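Local structure of beta-catenin homolog sys-1 (Caenorhabditis elegans, 3C2G) at residues 326-329 with 330-333; 338-341 with 342-345. The protein acts as a transcription coregulator in the Wnt asymmetry pathway, binding the TCF factor POP-1 directly through its armadillo domain and activating or repressing target genes. All coordinates share one frame; numbering follows the deposited sequence.

Contact 1 (326-329 with 330-333); sequences LPFL and LRLI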
loop_
_atom_site.group_PDB
_atom_site.type_symbol
_atom_site.label_atom_id
_atom_site.label_comp_id
_atom_site.label_asym_id
_atom_site.label_seq_id
_atom_site.Cartn_x
_atom_site.Cartn_y
_atom_site.Cartn_z
ATOM N N LEU A 326 -13.133 7.805 -13.593
ATOM C CA LEU A 326 -12.003 7.343 -14.378
ATOM C C LEU A 326 -11.367 8.427 -15.233
ATOM O O LEU A 326 -10.154 8.609 -15.164
ATOM C CB LEU A 326 -12.358 6.101 -15.195
ATOM C CG LEU A 326 -11.245 5.161 -15.662
ATOM C CD1 LEU A 326 -10.130 5.010 -14.661
ATOM C CD2 LEU A 326 -11.849 3.801 -15.920
ATOM N N PRO A 327 -12.164 9.171 -16.027
ATOM C CA PRO A 327 -11.550 10.286 -16.761
ATOM C C PRO A 327 -10.824 11.285 -15.863
ATOM O O PRO A 327 -9.772 11.810 -16.252
ATOM C CB PRO A 327 -12.738 10.954 -17.442
ATOM C CG PRO A 327 -13.733 9.869 -17.579
ATOM C CD PRO A 327 -13.595 9.035 -16.353
ATOM N N PHE A 328 -11.361 11.537 -14.673
ATOM C CA PHE A 328 -10.704 12.451 -13.741
ATOM C C PHE A 328 -9.336 11.926 -13.359
ATOM O O PHE A 328 -8.348 12.645 -13.412
ATOM C CB PHE A 328 -11.562 12.692 -12.489
ATOM C CG PHE A 328 -10.853 13.471 -11.411
ATOM C CD1 PHE A 328 -10.789 14.863 -11.469
ATOM C CD2 PHE A 328 -10.228 12.809 -10.348
ATOM C CE1 PHE A 328 -10.114 15.598 -10.471
ATOM C CE2 PHE A 328 -9.551 13.524 -9.362
ATOM C CZ PHE A 328 -9.496 14.925 -9.419
ATOM N N LEU A 329 -9.282 10.659 -12.973
ATOM C CA LEU A 329 -8.016 10.023 -12.612
ATOM C C LEU A 329 -6.998 9.968 -13.757
ATOM O O LEU A 329 -5.811 10.158 -13.530
ATOM C CB LEU A 329 -8.259 8.637 -12.008
ATOM C CG LEU A 329 -9.022 8.678 -10.670
ATOM C CD1 LEU A 329 -9.339 7.283 -10.191
ATOM C CD2 LEU A 329 -8.256 9.461 -9.582
ATOM N N LEU A 330 -7.455 9.730 -14.984
ATOM C CA LEU A 330 -6.553 9.776 -16.128
ATOM C C LEU A 330 -5.968 11.163 -16.325
ATOM O O LEU A 330 -4.786 11.295 -16.620
ATOM C CB LEU A 330 -7.250 9.297 -17.402
ATOM C CG LEU A 330 -7.599 7.815 -17.333
ATOM C CD1 LEU A 330 -8.660 7.464 -18.347
ATOM C CD2 LEU A 330 -6.352 6.966 -17.494
ATOM N N ARG A 331 -6.794 12.188 -16.145
ATOM C CA ARG A 331 -6.342 13.567 -16.234
ATOM C C ARG A 331 -5.288 13.861 -15.176
ATOM O O ARG A 331 -4.259 14.467 -15.465
ATOM C CB ARG A 331 -7.518 14.522 -16.075
ATOM C CG ARG A 331 -7.315 15.876 -16.751
ATOM C CD ARG A 331 -8.604 16.733 -16.714
ATOM N NE ARG A 331 -9.827 15.947 -16.966
ATOM C CZ ARG A 331 -10.865 15.866 -16.129
ATOM N NH1 ARG A 331 -10.861 16.546 -14.982
ATOM N NH2 ARG A 331 -11.917 15.118 -16.445
ATOM N N LEU A 332 -5.550 13.414 -13.952
ATOM C CA LEU A 332 -4.597 13.541 -12.853
ATOM C C LEU A 332 -3.250 12.908 -13.173
ATOM O O LEU A 332 -2.220 13.535 -12.990
ATOM C CB LEU A 332 -5.174 12.937 -11.567
ATOM C CG LEU A 332 -4.363 13.249 -10.310
ATOM C CD1 LEU A 332 -4.452 14.746 -10.005
ATOM C CD2 LEU A 332 -4.831 12.413 -9.119
ATOM N N ILE A 333 -3.259 11.668 -13.646
ATOM C CA ILE A 333 -2.033 10.956 -13.998
ATOM C C ILE A 333 -1.266 11.694 -15.110
ATOM O O ILE A 333 -0.039 11.772 -15.098
ATOM C CB ILE A 333 -2.362 9.505 -14.409
ATOM C CG1 ILE A 333 -2.773 8.688 -13.190
ATOM C CG2 ILE A 333 -1.190 8.831 -15.095
ATOM C CD1 ILE A 333 -3.713 7.538 -13.539
#

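Contact 2 (338-341 with 342-345); sequences DDEV and IYSG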
loop_
_atom_site.group_PDB
_atom_site.type_symbol
_atom_site.label_atom_id
_atom_site.label_comp_id
_atom_site.label_asym_id
_atom_site.label_seq_id
_atom_site.Cartn_x
_atom_site.Cartn_y
_atom_site.Cartn_z
ATOM N N ASP A 338 4.477 14.353 -9.818
ATOM C CA ASP A 338 5.249 13.456 -8.956
ATOM C C ASP A 338 5.026 11.950 -9.117
ATOM O O ASP A 338 3.890 11.457 -9.233
ATOM C CB ASP A 338 5.343 13.982 -7.507
ATOM C CG ASP A 338 4.691 13.095 -6.495
ATOM O OD1 ASP A 338 3.470 13.207 -6.295
ATOM O OD2 ASP A 338 5.419 12.323 -5.850
ATOM N N ASP A 339 6.145 11.232 -9.151
ATOM C CA ASP A 339 6.169 9.811 -9.479
ATOM C C ASP A 339 5.336 8.922 -8.572
ATOM O O ASP A 339 4.839 7.890 -9.026
ATOM C CB ASP A 339 7.606 9.300 -9.550
ATOM C CG ASP A 339 8.343 9.799 -10.788
ATOM O OD1 ASP A 339 7.686 10.192 -11.785
ATOM O OD2 ASP A 339 9.595 9.794 -10.764
ATOM N N GLU A 340 5.170 9.308 -7.309
ATOM C CA GLU A 340 4.365 8.507 -6.393
ATOM C C GLU A 340 2.919 8.510 -6.844
ATOM O O GLU A 340 2.234 7.499 -6.767
ATOM C CB GLU A 340 4.464 9.027 -4.953
ATOM C CG GLU A 340 5.778 8.704 -4.251
ATOM C CD GLU A 340 6.054 7.204 -4.139
ATOM O OE1 GLU A 340 5.094 6.427 -3.893
ATOM O OE2 GLU A 340 7.239 6.807 -4.293
ATOM N N VAL A 341 2.459 9.661 -7.314
ATOM C CA VAL A 341 1.105 9.786 -7.802
ATOM C C VAL A 341 0.948 8.989 -9.106
ATOM O O VAL A 341 -0.041 8.283 -9.275
ATOM C CB VAL A 341 0.700 11.281 -7.955
ATOM C CG1 VAL A 341 -0.647 11.413 -8.593
ATOM C CG2 VAL A 341 0.662 11.953 -6.594
ATOM N N ILE A 342 1.939 9.071 -9.999
ATOM C CA ILE A 342 1.913 8.321 -11.250
ATOM C C ILE A 342 1.891 6.835 -10.941
ATOM O O ILE A 342 1.155 6.064 -11.568
ATOM C CB ILE A 342 3.136 8.620 -12.163
ATOM C CG1 ILE A 342 3.280 10.121 -12.472
ATOM C CG2 ILE A 342 3.062 7.816 -13.441
ATOM C CD1 ILE A 342 2.022 10.805 -12.903
ATOM N N TYR A 343 2.692 6.443 -9.961
ATOM C CA TYR A 343 2.779 5.057 -9.562
ATOM C C TYR A 343 1.440 4.551 -9.075
ATOM O O TYR A 343 0.989 3.503 -9.527
ATOM C CB TYR A 343 3.827 4.873 -8.481
ATOM C CG TYR A 343 3.783 3.517 -7.832
ATOM C CD1 TYR A 343 4.191 2.368 -8.545
ATOM C CD2 TYR A 343 3.354 3.368 -6.501
ATOM C CE1 TYR A 343 4.161 1.111 -7.953
ATOM C CE2 TYR A 343 3.325 2.107 -5.891
ATOM C CZ TYR A 343 3.724 0.981 -6.620
ATOM O OH TYR A 343 3.701 -0.276 -6.031
ATOM N N SER A 344 0.798 5.306 -8.184
ATOM C CA SER A 344 -0.490 4.915 -7.616
ATOM C C SER A 344 -1.593 4.880 -8.664
ATOM O O SER A 344 -2.367 3.927 -8.717
ATOM C CB SER A 344 -0.899 5.863 -6.489
ATOM O OG SER A 344 0.109 5.967 -5.501
ATOM N N GLY A 345 -1.656 5.923 -9.491
ATOM C CA GLY A 345 -2.687 6.053 -10.510
ATOM C C GLY A 345 -2.620 4.960 -11.560
ATOM O O GLY A 345 -3.642 4.355 -11.894
#

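Contact 1 (326-329 with 330-333)
Phe-328 and Arg-331 both send CG anti to the backbone N (chi1 172° for the phenylalanine), and a bend at chi3 (-40°) then swings the arginine head back over the preceding turn of helix 325-335. Its NH1 comes to 3.9 Å from CD1 of the Phe-328 ring, at an oblique approach, with the ring and guanidinium planes 81° apart. One face of the guanidinium lies over the Phe-328 backbone, where NH2 is 4.0 Å from Phe-328 CA. Arginine suits this exposed flank, since its long aliphatic part can follow the helix surface while the charged head stays near solvent. The phenylalanine beside it also packs on the loop residues Val-293 and Gln-294.

The opposite flank is apolar and buried. Leu-330 holds CG beside its own backbone N and anti to the carbonyl carbon, and CG thereby lies 3.4 Å from Leu-326 O; its CD1 meets Leu-326 CG at 4.4 Å, a loose leucine pair one turn apart. Both leucines also pack on Leu-349 of helix 339-352. Ile-333 likewise lies along the backbone, its CD1 reaching Leu-329 O at 3.4 Å before meeting Leu-371 and Ile-375 of helix 368-377. Branched aliphatic residues fill such a face without bringing polar groups that would need partners.

Four i to i+4 backbone bonds join the turns, from Leu-330 N to Leu-326 O at 2.9 Å through to Ile-333 N to Leu-329 O at 3.0 Å. Pro-327, lacking an N-H, fits in the first turn, where no earlier helical carbonyl calls for one, and its own carbonyl still accepts from Arg-331 N. A regular, mostly apolar helix, with Arg-331 at its exposed side and its leucines and Ile-333 buried, is typical of the armadillo fold, a superhelix of stacked short helices.

Contact 2 (338-341 with 342-345)
The N-cap and first two turns of helix 339-352 make this local contact between residues three to four apart, in the armadillo domain of a beta-catenin homolog. Asp-338 sits just before the helix, and its OD2 accepts a weak capping bond from Glu-340 N at 3.4 Å; a short acidic side chain suits this place, as it can reach forward to an amide of the first turn, which has no helical carbonyl before it to bond to. Its backbone O takes Ile-342 N at 3.2 Å, starting the regular bonding. Ile-342 runs CG1 back along the turn, beside its own backbone N (chi1 -56°), to 3.6 Å from Asp-338 O, and packs on Ile-397 and Tyr-379.

Asp-339 and Glu-340 have partners on helix 388-409: Asp-339 is salt-bridged to Lys-390 and, from the loop before that helix, hydrogen-bonded to Tyr-379, while Glu-340 is salt-bridged to Arg-393. That same arginine makes a cation-pi contact with Tyr-343, whose ring has Glu-340 O at its edge and also packs on an aromatic side chain of the bound peptide.

Ser-344 is buried against Cys-305 of helix 298-311, where a small side chain able to spend its hydroxyl on its own helix fits well. With an alanine here OG is gone, and Glu-340 O would probably be left to the amide of Ser-344 alone, one face of its carbonyl without that donor. The two donors come from opposite faces of the carbonyl plane: Ser-344 N at 3.0 Å, and Ser-344 OG at 2.9 Å, tilted 28° from that plane.

In the fold
From the N-terminal side, the chain enters helix 325-335, where contact 1 lies, makes a short turn, and starts helix 339-352, whose N-cap and first two turns hold contact 2. Each contact joins adjoining turns of one helix, so neither closes a long loop; they follow in series, without nesting or crossing, their centres about 12 Å apart. The two helices meet directly: Ile-333 O is 3.2 Å from Ile-342 CD1, and Ile-333 CD1 is 3.4 Å from Gly-345 C, where the absence of a side chain lets the isoleucine approach the backbone. Contact 1 packs onward to helices 357-365 and 368-377, contact 2 to helices 298-311 and 388-409.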